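Local coordinates for protein tartrate dehydrogenase/decarboxylase (Pseudomonas putida, PDB 3FLK) that oxidises tartrate with NAD+ to oxaloglycolate, and also converts meso-tartrate to D-glycerate and D-malate to pyruvate, using magnesium or manganese, at residues E19-G24 and A72-A77; C49-Q54 and M58-W63; L307-L312 and E317-A322. The protein carries 1 engineered substitution. All blocks are in the same frame, centred on the assembly; numbering follows the deposited sequence.

Contact 1: residues E19-G24 and A72-A77. With NAI (1,4-dihydronicotinamide adenine dinucleotide), chain F.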
loop_
_atom_site.group_PDB
_atom_site.type_symbol
_atom_site.label_atom_id
_atom_site.label_comp_id
_atom_site.label_asym_id
_atom_site.label_seq_id
_atom_site.Cartn_x
_atom_site.Cartn_y
_atom_site.Cartn_z
ATOM N N GLU A 19 -11.473 25.614 -1.271
ATOM C CA GLU A 19 -10.438 26.434 -1.898
ATOM C C GLU A 19 -10.205 26.071 -3.366
ATOM O O GLU A 19 -10.060 26.955 -4.212
ATOM C CB GLU A 19 -9.121 26.345 -1.115
ATOM C CG GLU A 19 -9.184 26.931 0.295
ATOM C CD GLU A 19 -7.888 26.757 1.078
ATOM O OE1 GLU A 19 -7.034 25.938 0.670
ATOM O OE2 GLU A 19 -7.719 27.445 2.107
ATOM N N VAL A 20 -10.174 24.776 -3.671
ATOM C CA VAL A 20 -9.817 24.336 -5.025
ATOM C C VAL A 20 -10.980 24.359 -6.027
ATOM O O VAL A 20 -10.763 24.606 -7.214
ATOM C CB VAL A 20 -9.077 22.960 -5.045
ATOM C CG1 VAL A 20 -7.789 23.030 -4.219
ATOM C CG2 VAL A 20 -9.979 21.821 -4.559
ATOM N N LEU A 21 -12.201 24.110 -5.553
ATOM C CA LEU A 21 -13.369 24.053 -6.444
ATOM C C LEU A 21 -13.585 25.319 -7.289
ATOM O O LEU A 21 -13.772 25.210 -8.501
ATOM C CB LEU A 21 -14.660 23.678 -5.698
ATOM C CG LEU A 21 -15.896 23.570 -6.604
ATOM C CD1 LEU A 21 -15.902 22.251 -7.354
ATOM C CD2 LEU A 21 -17.186 23.737 -5.826
ATOM N N PRO A 22 -13.571 26.517 -6.660
ATOM C CA PRO A 22 -13.737 27.742 -7.454
ATOM C C PRO A 22 -12.674 27.910 -8.543
ATOM O O PRO A 22 -12.951 28.519 -9.576
ATOM C CB PRO A 22 -13.616 28.856 -6.409
ATOM C CG PRO A 22 -14.006 28.208 -5.125
ATOM C CD PRO A 22 -13.439 26.828 -5.224
ATOM N N GLU A 23 -11.479 27.364 -8.323
ATOM C CA GLU A 23 -10.429 27.395 -9.341
ATOM C C GLU A 23 -10.735 26.445 -10.499
ATOM O O GLU A 23 -10.469 26.766 -11.658
ATOM C CB GLU A 23 -9.047 27.102 -8.737
ATOM C CG GLU A 23 -8.608 28.083 -7.636
ATOM C CD GLU A 23 -8.829 29.547 -8.003
ATOM O OE1 GLU A 23 -9.308 30.309 -7.136
ATOM O OE2 GLU A 23 -8.537 29.938 -9.154
ATOM N N GLY A 24 -11.296 25.281 -10.178
ATOM C CA GLY A 24 -11.772 24.344 -11.195
ATOM C C GLY A 24 -12.856 24.961 -12.066
ATOM O O GLY A 24 -12.791 24.888 -13.293
ATOM N N ALA A 72 -23.687 15.822 -14.359
ATOM C CA ALA A 72 -22.544 15.294 -13.610
ATOM C C ALA A 72 -22.307 16.039 -12.299
ATOM O O ALA A 72 -22.830 17.139 -12.092
ATOM C CB ALA A 72 -21.279 15.291 -14.473
ATOM N N ILE A 73 -21.523 15.423 -11.417
ATOM C CA ILE A 73 -21.201 16.002 -10.114
ATOM C C ILE A 73 -19.723 16.390 -10.069
ATOM O O ILE A 73 -18.843 15.570 -10.347
ATOM C CB ILE A 73 -21.533 15.035 -8.946
ATOM C CG1 ILE A 73 -22.988 14.550 -9.036
ATOM C CG2 ILE A 73 -21.269 15.704 -7.595
ATOM C CD1 ILE A 73 -23.293 13.329 -8.181
ATOM N N TYR A 74 -19.472 17.650 -9.724
ATOM C CA TYR A 74 -18.121 18.186 -9.590
ATOM C C TYR A 74 -17.879 18.375 -8.096
ATOM O O TYR A 74 -18.463 19.264 -7.472
ATOM C CB TYR A 74 -18.018 19.505 -10.368
ATOM C CG TYR A 74 -16.618 19.967 -10.736
ATOM C CD1 TYR A 74 -15.647 19.069 -11.181
ATOM C CD2 TYR A 74 -16.283 21.323 -10.679
ATOM C CE1 TYR A 74 -14.372 19.507 -11.533
ATOM C CE2 TYR A 74 -15.010 21.766 -11.024
ATOM C CZ TYR A 74 -14.063 20.855 -11.453
ATOM O OH TYR A 74 -12.805 21.295 -11.798
ATOM N N PHE A 75 -17.035 17.516 -7.529
ATOM C CA PHE A 75 -16.929 17.349 -6.076
ATOM C C PHE A 75 -15.542 17.709 -5.548
ATOM O O PHE A 75 -14.531 17.331 -6.132
ATOM C CB PHE A 75 -17.294 15.902 -5.697
ATOM C CG PHE A 75 -17.249 15.615 -4.216
ATOM C CD1 PHE A 75 -18.286 16.026 -3.379
ATOM C CD2 PHE A 75 -16.185 14.911 -3.665
ATOM C CE1 PHE A 75 -18.248 15.755 -2.008
ATOM C CE2 PHE A 75 -16.137 14.631 -2.298
ATOM C CZ PHE A 75 -17.171 15.054 -1.469
ATOM N N GLY A 76 -15.509 18.437 -4.434
ATOM C CA GLY A 76 -14.254 18.844 -3.812
ATOM C C GLY A 76 -13.671 17.744 -2.950
ATOM O O GLY A 76 -12.894 16.918 -3.429
ATOM N N ALA A 77 -14.056 17.734 -1.675
ATOM C CA ALA A 77 -13.584 16.738 -0.717
ATOM C C ALA A 77 -14.454 16.750 0.531
ATOM O O ALA A 77 -15.091 17.755 0.840
ATOM C CB ALA A 77 -12.131 16.993 -0.346
HETATM P PA NAI F . -5.543 14.416 2.449
HETATM O O1A NAI F . -5.470 14.048 1.016
HETATM O O2A NAI F . -6.612 15.395 2.718
HETATM O O5B NAI F . -4.139 15.035 2.903
HETATM C C5B NAI F . -2.951 14.278 2.954
HETATM C C4B NAI F . -1.738 15.199 2.869
HETATM O O4B NAI F . -1.605 15.694 1.550
HETATM C C3B NAI F . -1.863 16.401 3.793
HETATM O O3B NAI F . -0.606 16.647 4.376
HETATM C C2B NAI F . -2.262 17.533 2.867
HETATM O O2B NAI F . -1.759 18.778 3.294
HETATM C C1B NAI F . -1.690 17.110 1.524
HETATM N N9A NAI F . -2.547 17.557 0.413
HETATM C C8A NAI F . -3.752 17.022 0.030
HETATM N N7A NAI F . -4.207 17.723 -1.031
HETATM C C5A NAI F . -3.319 18.690 -1.333
HETATM C C6A NAI F . -3.298 19.674 -2.316
HETATM N N6A NAI F . -4.291 19.770 -3.196
HETATM N N1A NAI F . -2.228 20.544 -2.375
HETATM C C2A NAI F . -1.191 20.444 -1.473
HETATM N N3A NAI F . -1.222 19.458 -0.505
HETATM C C4A NAI F . -2.269 18.600 -0.431
HETATM O O3 NAI F . -5.738 13.036 3.273
HETATM P PN NAI F . -5.767 12.822 4.873
HETATM O O1N NAI F . -4.964 13.853 5.563
HETATM O O2N NAI F . -5.407 11.403 5.097
HETATM O O5D NAI F . -7.315 13.006 5.241
HETATM C C5D NAI F . -7.873 14.266 5.554
HETATM C C4D NAI F . -9.398 14.191 5.495
HETATM O O4D NAI F . -9.823 14.039 4.154
HETATM C C3D NAI F . -9.981 13.012 6.263
HETATM O O3D NAI F . -11.160 13.459 6.887
HETATM C C2D NAI F . -10.320 11.994 5.189
HETATM O O2D NAI F . -11.401 11.169 5.552
HETATM C C1D NAI F . -10.662 12.902 4.017
HETATM N N1N NAI F . -10.484 12.314 2.675
HETATM C C2N NAI F . -11.519 12.449 1.792
HETATM C C3N NAI F . -11.419 11.945 0.501
HETATM C C7N NAI F . -12.449 12.343 -0.518
HETATM O O7N NAI F . -13.440 13.287 -0.175
HETATM N N7N NAI F . -12.411 11.794 -1.732
HETATM C C4N NAI F . -10.245 11.299 0.114
HETATM C C5N NAI F . -9.190 11.168 1.016
HETATM C C6N NAI F . -9.319 11.685 2.305
#
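Leu21 and Tyr74 meet where helix 17-35 lies against strand 72-77. CD1 of Leu21 touches the ring of Tyr74 obliquely, 3.5 Å from its CD2, and the two side chains run past each other in opposite directions. Leu21 has CG turned away from its own backbone N (chi1 -178°), which carries the isobutyl group off the helix toward the sheet; a branched aliphatic residue suits this place because one methyl can reach the CD2-CE2 side of the ring while Ala10 and Pro12 of strand 6-13 also pack on the side chain. In Tyr74, CG lies opposite the backbone N (chi1 -160°), which carries the ring out to the helix, and its hydroxyl end comes up against Gly24. There Tyr74 OH lies 3.3 Å from Gly24 CA, and Gly24 C is at the ring edge, close to the ring plane. A CB at Gly24 would clash with this hydroxyl, so the missing side chain lets helix and ring come this close. The buried OH is satisfied by a hydrogen bond to Met301 O of helix 299-313. Phe75 points to the opposite side of the strand, and the carboxamide oxygen O7N of the cofactor sits in the plane of its ring at the edge, 3.7 Å from CE2. The same oxygen is 3.5 Å from Ala77 CA. One strand thus joins helix-on-sheet packing to the NADH pocket of the isocitrate/isopropylmalate dehydrogenase fold.

Contact 2: residues C49-Q54 and M58-W63. With SO4 (sulfate ion), chain L.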
loop_
_atom_site.group_PDB
_atom_site.type_symbol
_atom_site.label_atom_id
_atom_site.label_comp_id
_atom_site.label_asym_id
_atom_site.label_seq_id
_atom_site.Cartn_x
_atom_site.Cartn_y
_atom_site.Cartn_z
ATOM N N CYS A 49 -19.307 18.691 6.644
ATOM C CA CYS A 49 -19.405 18.513 8.087
ATOM C C CYS A 49 -20.131 19.668 8.781
ATOM O O CYS A 49 -20.701 19.482 9.856
ATOM C CB CYS A 49 -18.025 18.256 8.692
ATOM S SG CYS A 49 -17.343 16.642 8.205
ATOM N N ASP A 50 -20.121 20.848 8.161
ATOM C CA ASP A 50 -20.912 21.987 8.643
ATOM C C ASP A 50 -22.411 21.695 8.562
ATOM O O ASP A 50 -23.166 22.018 9.481
ATOM C CB ASP A 50 -20.573 23.265 7.868
ATOM C CG ASP A 50 -19.422 24.047 8.490
ATOM O OD1 ASP A 50 -18.844 23.595 9.505
ATOM O OD2 ASP A 50 -19.096 25.130 7.958
ATOM N N TYR A 51 -22.829 21.068 7.464
ATOM C CA TYR A 51 -24.209 20.624 7.302
ATOM C C TYR A 51 -24.556 19.540 8.324
ATOM O O TYR A 51 -25.681 19.491 8.821
ATOM C CB TYR A 51 -24.457 20.120 5.875
ATOM C CG TYR A 51 -25.920 19.901 5.538
ATOM C CD1 TYR A 51 -26.701 20.935 5.023
ATOM C CD2 TYR A 51 -26.519 18.655 5.725
ATOM C CE1 TYR A 51 -28.045 20.738 4.711
ATOM C CE2 TYR A 51 -27.861 18.446 5.416
ATOM C CZ TYR A 51 -28.617 19.491 4.910
ATOM O OH TYR A 51 -29.942 19.284 4.604
ATOM N N TYR A 52 -23.582 18.687 8.638
ATOM C CA TYR A 52 -23.769 17.630 9.630
ATOM C C TYR A 52 -23.982 18.180 11.044
ATOM O O TYR A 52 -24.826 17.679 11.785
ATOM C CB TYR A 52 -22.591 16.648 9.617
ATOM C CG TYR A 52 -22.794 15.439 10.509
ATOM C CD1 TYR A 52 -23.384 14.276 10.017
ATOM C CD2 TYR A 52 -22.400 15.459 11.847
ATOM C CE1 TYR A 52 -23.578 13.165 10.831
ATOM C CE2 TYR A 52 -22.587 14.356 12.670
ATOM C CZ TYR A 52 -23.175 13.212 12.156
ATOM O OH TYR A 52 -23.362 12.117 12.967
ATOM N N LEU A 53 -23.210 19.198 11.415
ATOM C CA LEU A 53 -23.297 19.781 12.756
ATOM C C LEU A 53 -24.631 20.499 12.997
ATOM O O LEU A 53 -25.067 20.642 14.142
ATOM C CB LEU A 53 -22.120 20.727 13.019
ATOM C CG LEU A 53 -20.709 20.129 13.093
ATOM C CD1 LEU A 53 -19.675 21.242 13.206
ATOM C CD2 LEU A 53 -20.557 19.137 14.246
ATOM N N GLN A 54 -25.268 20.928 11.910
ATOM C CA GLN A 54 -26.550 21.624 11.962
ATOM C C GLN A 54 -27.741 20.664 11.883
ATOM O O GLN A 54 -28.744 20.852 12.576
ATOM C CB GLN A 54 -26.630 22.656 10.829
ATOM C CG GLN A 54 -27.825 23.613 10.912
ATOM C CD GLN A 54 -27.917 24.556 9.718
ATOM O OE1 GLN A 54 -26.904 24.982 9.161
ATOM N NE2 GLN A 54 -29.143 24.892 9.328
HETATM N N MSE A 58 -25.171 14.175 6.923
HETATM C CA MSE A 58 -24.271 14.767 5.936
HETATM C C MSE A 58 -25.014 15.441 4.784
HETATM O O MSE A 58 -24.541 16.431 4.225
HETATM C CB MSE A 58 -23.315 13.705 5.386
HETATM C CG MSE A 58 -22.352 13.126 6.414
HETATM SE SE MSE A 58 -21.095 14.437 7.147
HETATM C CE MSE A 58 -20.334 15.095 5.484
HETATM N N MSE A 59 -26.178 14.894 4.440
HETATM C CA MSE A 59 -26.963 15.350 3.293
HETATM C C MSE A 59 -28.458 15.270 3.600
HETATM O O MSE A 59 -28.866 14.482 4.456
HETATM C CB MSE A 59 -26.665 14.478 2.073
HETATM C CG MSE A 59 -25.196 14.294 1.775
HETATM SE SE MSE A 59 -24.915 13.440 0.071
HETATM C CE MSE A 59 -25.508 11.630 0.496
ATOM N N PRO A 60 -29.282 16.077 2.894
ATOM C CA PRO A 60 -30.733 15.931 3.020
ATOM C C PRO A 60 -31.207 14.568 2.512
ATOM O O PRO A 60 -30.539 13.951 1.679
ATOM C CB PRO A 60 -31.280 17.053 2.130
ATOM C CG PRO A 60 -30.179 17.364 1.179
ATOM C CD PRO A 60 -28.925 17.165 1.966
ATOM N N ASP A 61 -32.353 14.115 3.015
ATOM C CA ASP A 61 -32.904 12.804 2.661
ATOM C C ASP A 61 -33.156 12.632 1.161
ATOM O O ASP A 61 -33.077 11.517 0.644
ATOM C CB ASP A 61 -34.198 12.538 3.444
ATOM C CG ASP A 61 -33.955 12.275 4.927
ATOM O OD1 ASP A 61 -32.798 12.369 5.391
ATOM O OD2 ASP A 61 -34.938 11.969 5.637
ATOM N N ASP A 62 -33.450 13.732 0.470
ATOM C CA ASP A 62 -33.778 13.685 -0.957
ATOM C C ASP A 62 -32.605 14.061 -1.878
ATOM O O ASP A 62 -32.816 14.535 -2.997
ATOM C CB ASP A 62 -35.005 14.559 -1.252
ATOM C CG ASP A 62 -34.744 16.046 -1.033
ATOM O OD1 ASP A 62 -33.824 16.403 -0.261
ATOM O OD2 ASP A 62 -35.470 16.861 -1.641
ATOM N N TRP A 63 -31.379 13.827 -1.410
ATOM C CA TRP A 63 -30.173 14.189 -2.163
ATOM C C TRP A 63 -30.130 13.564 -3.564
ATOM O O TRP A 63 -29.730 14.223 -4.524
ATOM C CB TRP A 63 -28.902 13.837 -1.373
ATOM C CG TRP A 63 -28.710 12.362 -1.150
ATOM C CD1 TRP A 63 -29.134 11.634 -0.076
ATOM C CD2 TRP A 63 -28.050 11.438 -2.026
ATOM N NE1 TRP A 63 -28.778 10.316 -0.227
ATOM C CE2 TRP A 63 -28.114 10.167 -1.416
ATOM C CE3 TRP A 63 -27.408 11.561 -3.267
ATOM C CZ2 TRP A 63 -27.562 9.026 -2.003
ATOM C CZ3 TRP A 63 -26.866 10.423 -3.854
ATOM C CH2 TRP A 63 -26.943 9.174 -3.219
HETATM S S SO4 L . -34.665 16.486 4.354
HETATM O O1 SO4 L . -33.471 16.010 5.046
HETATM O O2 SO4 L . -35.847 16.115 5.128
HETATM O O3 SO4 L . -34.607 17.940 4.222
HETATM O O4 SO4 L . -34.746 15.884 3.025
#
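The link between helix 49-55 and helix 63-67, which ends in a type I beta turn, packs back on the first helix: Tyr51 and Tyr52 meet Met58 and Pro60. Tyr51 reaches across this loop with its CG swung away from the backbone N (chi1 -168°). Tyr51 CD2 comes 3.3 Å from Met58 O, obliquely to the ring, and the hydroxyl end crosses Pro60 at about a right angle, OH lying 3.5 Å from Pro60 CD. The long flat tyrosine is thereby able to cover three consecutive loop residues, and Trp46 meets its ring edge-to-face while His55 stacks on it. An alanine here is likely to leave the Pro60 ring and the Met58-Met59 backbone without their aromatic cover and Trp46 without its ring partner. Met58, present as selenomethionine, starts out away from the helix, but bends at chi2 and chi3 (-64° and -55°) bring SE back to 3.6 Å from Tyr52 CB. Met58 SE is 4.6 Å from the centroid of the Tyr52 ring in an oblique Met-aromatic contact, and Met58 CE reaches 3.9 Å from Cys49 N; the unbranched, flexible chain of methionine suits a place reached by bending. Beyond Pro60, Asp61 N gives a nearly straight hydrogen bond of 3.0 Å to sulfate O1, and Lys57 also binds this ion, probably a crystallisation additive. Trp63 N closes back on Pro60 O at 3.2 Å, the hydrogen bond of a type I beta turn that leads into helix 63-67.

Contact 3: residues L307-L312 and E317-A322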
loop_
_atom_site.group_PDB
_atom_site.type_symbol
_atom_site.label_atom_id
_atom_site.label_comp_id
_atom_site.label_asym_id
_atom_site.label_seq_id
_atom_site.Cartn_x
_atom_site.Cartn_y
_atom_site.Cartn_z
ATOM N N LEU A 307 -11.437 15.996 -17.320
ATOM C CA LEU A 307 -11.963 14.635 -17.461
ATOM C C LEU A 307 -13.484 14.637 -17.577
ATOM O O LEU A 307 -14.051 13.857 -18.344
ATOM C CB LEU A 307 -11.525 13.745 -16.288
ATOM C CG LEU A 307 -10.030 13.461 -16.101
ATOM C CD1 LEU A 307 -9.811 12.580 -14.881
ATOM C CD2 LEU A 307 -9.415 12.822 -17.341
HETATM N N MSE A 308 -14.126 15.519 -16.814
HETATM C CA MSE A 308 -15.578 15.682 -16.831
HETATM C C MSE A 308 -16.090 16.112 -18.207
HETATM O O MSE A 308 -17.086 15.574 -18.698
HETATM C CB MSE A 308 -16.013 16.681 -15.755
HETATM C CG MSE A 308 -17.515 16.888 -15.653
HETATM SE SE MSE A 308 -18.006 17.838 -14.038
HETATM C CE MSE A 308 -19.910 17.916 -14.308
ATOM N N LEU A 309 -15.401 17.073 -18.822
ATOM C CA LEU A 309 -15.776 17.567 -20.147
ATOM C C LEU A 309 -15.561 16.502 -21.215
ATOM O O LEU A 309 -16.384 16.349 -22.118
ATOM C CB LEU A 309 -15.000 18.842 -20.501
ATOM C CG LEU A 309 -15.240 20.094 -19.651
ATOM C CD1 LEU A 309 -14.490 21.282 -20.248
ATOM C CD2 LEU A 309 -16.729 20.416 -19.505
ATOM N N GLU A 310 -14.457 15.769 -21.098
ATOM C CA GLU A 310 -14.152 14.661 -21.996
ATOM C C GLU A 310 -15.261 13.603 -21.949
ATOM O O GLU A 310 -15.699 13.110 -22.991
ATOM C CB GLU A 310 -12.793 14.048 -21.639
ATOM C CG GLU A 310 -12.235 13.077 -22.677
ATOM C CD GLU A 310 -10.862 12.539 -22.305
ATOM O OE1 GLU A 310 -10.676 12.110 -21.146
ATOM O OE2 GLU A 310 -9.965 12.539 -23.176
ATOM N N PHE A 311 -15.723 13.280 -20.739
ATOM C CA PHE A 311 -16.773 12.277 -20.542
ATOM C C PHE A 311 -18.161 12.748 -20.995
ATOM O O PHE A 311 -18.917 11.976 -21.589
ATOM C CB PHE A 311 -16.821 11.816 -19.081
ATOM C CG PHE A 311 -17.753 10.655 -18.842
ATOM C CD1 PHE A 311 -17.412 9.373 -19.266
ATOM C CD2 PHE A 311 -18.974 10.846 -18.201
ATOM C CE1 PHE A 311 -18.274 8.296 -19.052
ATOM C CE2 PHE A 311 -19.842 9.777 -17.982
ATOM C CZ PHE A 311 -19.491 8.501 -18.410
ATOM N N LEU A 312 -18.490 14.005 -20.704
ATOM C CA LEU A 312 -19.775 14.585 -21.101
ATOM C C LEU A 312 -19.875 14.828 -22.605
ATOM O O LEU A 312 -20.964 14.756 -23.178
ATOM C CB LEU A 312 -20.040 15.896 -20.352
ATOM C CG LEU A 312 -20.451 15.846 -18.877
ATOM C CD1 LEU A 312 -20.558 17.257 -18.322
ATOM C CD2 LEU A 312 -21.762 15.090 -18.673
ATOM N N GLU A 317 -16.804 17.363 -30.699
ATOM C CA GLU A 317 -15.381 17.695 -30.808
ATOM C C GLU A 317 -14.968 18.910 -29.967
ATOM O O GLU A 317 -13.810 19.017 -29.561
ATOM C CB GLU A 317 -14.963 17.887 -32.274
ATOM C CG GLU A 317 -15.615 19.072 -32.998
ATOM C CD GLU A 317 -16.806 18.683 -33.862
ATOM O OE1 GLU A 317 -17.629 17.844 -33.428
ATOM O OE2 GLU A 317 -16.919 19.230 -34.983
ATOM N N ARG A 318 -15.918 19.809 -29.709
ATOM C CA ARG A 318 -15.674 21.007 -28.901
ATOM C C ARG A 318 -15.226 20.653 -27.479
ATOM O O ARG A 318 -14.314 21.277 -26.932
ATOM C CB ARG A 318 -16.930 21.883 -28.845
ATOM C CG ARG A 318 -17.358 22.477 -30.181
ATOM C CD ARG A 318 -18.674 23.229 -30.044
ATOM N NE ARG A 318 -19.043 23.921 -31.278
ATOM C CZ ARG A 318 -18.743 25.188 -31.554
ATOM N NH1 ARG A 318 -18.063 25.926 -30.684
ATOM N NH2 ARG A 318 -19.126 25.724 -32.706
ATOM N N TYR A 319 -15.874 19.645 -26.898
ATOM C CA TYR A 319 -15.574 19.196 -25.540
ATOM C C TYR A 319 -14.228 18.486 -25.442
ATOM O O TYR A 319 -13.519 18.628 -24.441
ATOM C CB TYR A 319 -16.704 18.315 -25.004
ATOM C CG TYR A 319 -17.928 19.104 -24.604
ATOM C CD1 TYR A 319 -18.130 19.484 -23.281
ATOM C CD2 TYR A 319 -18.880 19.489 -25.554
ATOM C CE1 TYR A 319 -19.248 20.220 -22.904
ATOM C CE2 TYR A 319 -20.003 20.226 -25.189
ATOM C CZ TYR A 319 -20.178 20.590 -23.861
ATOM O OH TYR A 319 -21.284 21.316 -23.487
ATOM N N GLN A 320 -13.877 17.735 -26.485
ATOM C CA GLN A 320 -12.582 17.060 -26.549
ATOM C C GLN A 320 -11.435 18.065 -26.648
ATOM O O GLN A 320 -10.396 17.892 -26.005
ATOM C CB GLN A 320 -12.532 16.070 -27.716
ATOM C CG GLN A 320 -11.302 15.163 -27.714
ATOM C CD GLN A 320 -11.191 14.322 -26.449
ATOM O OE1 GLN A 320 -12.118 13.594 -26.086
ATOM N NE2 GLN A 320 -10.051 14.421 -25.770
ATOM N N ARG A 321 -11.632 19.110 -27.450
ATOM C CA ARG A 321 -10.645 20.177 -27.595
ATOM C C ARG A 321 -10.505 20.985 -26.309
ATOM O O ARG A 321 -9.410 21.431 -25.973
ATOM C CB ARG A 321 -11.002 21.104 -28.761
ATOM C CG ARG A 321 -10.766 20.498 -30.136
ATOM C CD ARG A 321 -10.819 21.564 -31.229
ATOM N NE ARG A 321 -12.165 22.106 -31.417
ATOM C CZ ARG A 321 -13.034 21.674 -32.326
ATOM N NH1 ARG A 321 -12.708 20.685 -33.151
ATOM N NH2 ARG A 321 -14.232 22.235 -32.416
ATOM N N ALA A 322 -11.620 21.170 -25.602
ATOM C CA ALA A 322 -11.618 21.847 -24.306
ATOM C C ALA A 322 -10.792 21.064 -23.284
ATOM O O ALA A 322 -9.984 21.650 -22.562
ATOM C CB ALA A 322 -13.035 22.062 -23.805
HETATM O O HOH W 1 -14.719 14.148 -25.534
#
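Leu309 overlaps Tyr319 and Ala322, dividing its two methyls between them: CD1 rests 3.9 Å from Ala322 CB, and CD2 lies 4.1 Å from Tyr319 CD1. The leucine and tyrosine side chains cross at about a right angle, and Tyr319 CB also sits 3.5 Å from Leu309 O, so the tyrosine packs on backbone as well as side chain. The small Ala322 lets the second helix come near, while the outer part of Tyr319 extends to Phe6 of strand 6-13, whose ring it meets almost perpendicularly. Helices 299-313 and 317-336 form an antiparallel helical hairpin: the axes of the two segments approach to 8.0 Å with 161° between their directions. On the partly exposed flank of this pair, Glu310 and Gln320 lie side by side, pointing the same way. Glu310 is extended, whereas Gln320 bends at chi2, which brings its amide beside the carboxylate, the two planes 43° apart. NE2 of Gln320 donates to Glu310 OE2 at 3.2 Å, almost straight at 170°; the acceptor lies in the amide plane, and the carboxylate oxygen is used on its anti side. Asp324 OD1 takes a second hydrogen bond from the same nitrogen. A neutral amide suits this spot, offering N-H groups to two acids and an oxygen to solvent: a water donates to Gln320 OE1 at 2.7 Å and to Glu310 O at 2.9 Å, bridging side chain to backbone.

Overall arrangement
Along the chain, contact 2 is nested within the loop closed by contact 1, and contact 3 follows after both. Between centres, contacts 1 and 2 are about 18 Å apart, contacts 1 and 3 about 17 Å, and contacts 2 and 3 about 32 Å. Contact 1 lies between: its strand 72-77 belongs to the large mixed sheet, next to strands 6-13 and 278-282. Helix 299-313, half of contact 3, packs on that strand, with Tyr74 CD1 3.9 Å from Met308 SE. Contacts 1 and 3 thus share one layer of helices on the sheet. Contact 2 stands apart, about 6 Å from contact 1 at the nearest atoms, the side chain of Cys49 about 7 Å from the bound cofactor.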